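Local structure of C2 toxin component I (Clostridium botulinum, 2J3X) at residues A[244-249]-A[379-384]. The protein is the enzymatic component of the binary C2 toxin, an ADP-ribosyltransferase that modifies actin in host cells. The protein carries 2 engineered substitutions. Numbering follows the deposited sequence. Where two conformers were deposited one is given.
Sequences EQLGAL and YGFSGF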
ATOM      1  N   GLU A 244      21.934  11.419 -29.142  1.00 19.28           N
ATOM      2  CA  GLU A 244      21.165  10.340 -29.743  0.50 19.48           C
ATOM      3  C   GLU A 244      20.214   9.704 -28.734  1.00 19.07           C
ATOM      4  O   GLU A 244      19.075   9.386 -29.073  1.00 19.32           O
ATOM      5  CB  GLU A 244      22.082   9.300 -30.347  0.50 20.45           C
ATOM      6  CG  GLU A 244      22.860   9.806 -31.551  0.50 22.61           C
ATOM      7  CD  GLU A 244      23.668   8.714 -32.175  0.50 28.64           C
ATOM      8  OE1 GLU A 244      24.325   7.991 -31.403  0.50 31.98           O
ATOM      9  OE2 GLU A 244      23.660   8.566 -33.427  0.50 33.03           O
ATOM     10  N   GLN A 245      20.653   9.574 -27.494  1.00 17.51           N
ATOM     11  CA  GLN A 245      19.782   9.051 -26.428  1.00 16.55           C
ATOM     12  C   GLN A 245      18.585   9.947 -26.200  1.00 15.71           C
ATOM     13  O   GLN A 245      17.453   9.486 -26.147  1.00 16.75           O
ATOM     14  CB  GLN A 245      20.578   8.882 -25.137  1.00 16.00           C
ATOM     15  CG  GLN A 245      21.303   7.551 -25.023  1.00 18.55           C
ATOM     16  CD  GLN A 245      22.307   7.547 -23.882  1.00 19.69           C
ATOM     17  OE1 GLN A 245      22.740   8.610 -23.413  1.00 20.19           O
ATOM     18  NE2 GLN A 245      22.680   6.356 -23.419  1.00 18.31           N
ATOM     19  N   LEU A 246      18.843  11.234 -26.034  1.00 16.41           N
ATOM     20  CA  LEU A 246      17.787  12.239 -25.915  1.00 15.91           C
ATOM     21  C   LEU A 246      16.791  12.195 -27.069  1.00 16.40           C
ATOM     22  O   LEU A 246      15.578  12.172 -26.832  1.00 17.02           O
ATOM     23  CB  LEU A 246      18.402  13.641 -25.772  1.00 16.16           C
ATOM     24  CG  LEU A 246      17.362  14.756 -25.560  1.00 15.17           C
ATOM     25  CD1 LEU A 246      16.480  14.600 -24.275  1.00 14.18           C
ATOM     26  CD2 LEU A 246      18.034  16.154 -25.671  1.00 17.97           C
ATOM     27  N   GLY A 247      17.289  12.149 -28.311  1.00 17.33           N
ATOM     28  CA  GLY A 247      16.384  12.138 -29.471  1.00 16.76           C
ATOM     29  C   GLY A 247      15.512  10.911 -29.486  1.00 17.46           C
ATOM     30  O   GLY A 247      14.330  10.987 -29.760  1.00 16.96           O
ATOM     31  N   ALA A 248      16.096   9.771 -29.157  1.00 17.85           N
ATOM     32  CA  ALA A 248      15.336   8.519 -29.141  1.00 17.25           C
ATOM     33  C   ALA A 248      14.271   8.536 -28.048  1.00 17.81           C
ATOM     34  O   ALA A 248      13.097   8.201 -28.296  1.00 16.80           O
ATOM     35  CB  ALA A 248      16.295   7.310 -29.001  1.00 18.13           C
ATOM     36  N   LEU A 249      14.643   8.998 -26.846  1.00 15.84           N
ATOM     37  CA  LEU A 249      13.651   9.128 -25.775  1.00 15.84           C
ATOM     38  C   LEU A 249      12.527  10.143 -26.093  1.00 17.09           C
ATOM     39  O   LEU A 249      11.351   9.866 -25.894  1.00 17.54           O
ATOM     40  CB  LEU A 249      14.391   9.436 -24.450  1.00 15.48           C
ATOM     41  CG  LEU A 249      13.500   9.505 -23.229  1.00 15.12           C
ATOM     42  CD1 LEU A 249      12.569   8.263 -23.022  1.00 14.36           C
ATOM     43  CD2 LEU A 249      14.471   9.686 -21.963  1.00 14.00           C
ATOM     44  N   TYR A 379      11.698  14.038 -16.218  1.00  9.86           N
ATOM     45  CA  TYR A 379      11.847  15.393 -15.666  1.00 11.83           C
ATOM     46  C   TYR A 379      12.704  16.178 -16.642  1.00 11.69           C
ATOM     47  O   TYR A 379      13.729  15.670 -17.083  1.00 12.49           O
ATOM     48  CB  TYR A 379      12.507  15.367 -14.277  1.00 11.18           C
ATOM     49  CG  TYR A 379      12.511  16.744 -13.636  1.00  9.92           C
ATOM     50  CD1 TYR A 379      11.412  17.205 -12.958  1.00 11.09           C
ATOM     51  CD2 TYR A 379      13.635  17.594 -13.734  1.00 10.11           C
ATOM     52  CE1 TYR A 379      11.364  18.498 -12.416  1.00 11.32           C
ATOM     53  CE2 TYR A 379      13.598  18.911 -13.176  1.00 10.35           C
ATOM     54  CZ  TYR A 379      12.462  19.342 -12.523  1.00 11.22           C
ATOM     55  OH  TYR A 379      12.390  20.621 -11.960  1.00 11.16           O
ATOM     56  N   GLY A 380      12.277  17.408 -16.965  1.00 11.83           N
ATOM     57  CA  GLY A 380      13.112  18.246 -17.865  1.00 13.45           C
ATOM     58  C   GLY A 380      12.562  18.228 -19.287  1.00 14.17           C
ATOM     59  O   GLY A 380      13.102  18.913 -20.177  1.00 14.68           O
ATOM     60  N   PHE A 381      11.492  17.468 -19.498  1.00 15.10           N
ATOM     61  CA  PHE A 381      10.905  17.270 -20.838  1.00 15.73           C
ATOM     62  C   PHE A 381       9.648  18.132 -21.049  1.00 17.41           C
ATOM     63  O   PHE A 381       8.674  18.029 -20.278  1.00 17.84           O
ATOM     64  CB  PHE A 381      10.547  15.792 -21.016  1.00 15.53           C
ATOM     65  CG  PHE A 381      11.734  14.892 -21.053  1.00 14.78           C
ATOM     66  CD1 PHE A 381      12.272  14.372 -19.872  1.00 14.21           C
ATOM     67  CD2 PHE A 381      12.354  14.577 -22.270  1.00 15.34           C
ATOM     68  CE1 PHE A 381      13.420  13.516 -19.910  1.00 15.25           C
ATOM     69  CE2 PHE A 381      13.463  13.745 -22.304  1.00 17.13           C
ATOM     70  CZ  PHE A 381      13.993  13.216 -21.135  1.00 14.46           C
ATOM     71  N   SER A 382       9.669  18.997 -22.076  1.00 16.19           N
ATOM     72  CA  SER A 382       8.494  19.847 -22.397  1.00 18.70           C
ATOM     73  C   SER A 382       7.230  18.992 -22.547  1.00 18.15           C
ATOM     74  O   SER A 382       7.262  17.946 -23.185  1.00 19.46           O
ATOM     75  CB  SER A 382       8.749  20.597 -23.740  1.00 19.30           C
ATOM     76  OG  SER A 382       9.998  21.251 -23.706  1.00 24.02           O
ATOM     77  N   GLY A 383       6.146  19.397 -21.913  1.00 18.84           N
ATOM     78  CA  GLY A 383       4.858  18.740 -22.114  1.00 21.03           C
ATOM     79  C   GLY A 383       4.553  17.678 -21.068  1.00 23.52           C
ATOM     80  O   GLY A 383       3.499  17.079 -21.098  1.00 24.04           O
ATOM     81  N   PHE A 384       5.495  17.469 -20.154  1.00 25.72           N
ATOM     82  CA  PHE A 384       5.439  16.391 -19.129  1.00 27.86           C
ATOM     83  C   PHE A 384       5.464  16.828 -17.690  1.00 29.61           C
ATOM     84  O   PHE A 384       5.581  15.968 -16.815  1.00 30.88           O
ATOM     85  CB  PHE A 384       6.555  15.378 -19.356  1.00 27.44           C
ATOM     86  CG  PHE A 384       6.195  14.404 -20.368  1.00 26.61           C
ATOM     87  CD1 PHE A 384       6.340  14.707 -21.726  1.00 27.74           C
ATOM     88  CD2 PHE A 384       5.595  13.217 -20.006  1.00 28.54           C
ATOM     89  CE1 PHE A 384       5.919  13.831 -22.701  1.00 29.21           C
ATOM     90  CE2 PHE A 384       5.190  12.318 -20.995  1.00 29.46           C
ATOM     91  CZ  PHE A 384       5.349  12.643 -22.341  1.00 29.13           C
TER
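Phe381 reaches out of a loop in the C-terminal ADP-ribosyltransferase domain and sets the far end of its ring against Leu246 and Leu249, one turn apart on helix 243-254. The loop, between strands 375-377 and 389-392, folds into a type II beta turn from Phe381 to Phe384, closed by the bond from Phe384 N to Phe381 O; Gly383, with its positive phi, suits the third position. Phe381 holds its CG anti to the carbonyl carbon (chi1 -67°), and the ring is carried across to the helix. The two leucines receive it differently. Leu249 lies across the phenyl side chain at about a right angle, whereas Leu246 runs past it in the opposite direction. Both approach the ring obliquely; the touching atoms are all methyl and ring carbons, and no hydrogen bond joins the segments. Glu250 and Leu253 of the same helix also touch Phe381, Leu253 meets Phe384 as well, and Ile238 adds a contact from the loop before the helix. On another side of the helix, Ala248 packs on helix 273-286. At the ring's far end, Leu246 CD1 lies 3.7 Å from Phe381 CE2, while Leu249 CD2 sits 3.7 Å from Phe381 CZ and 4.2 Å from Phe381 CE2.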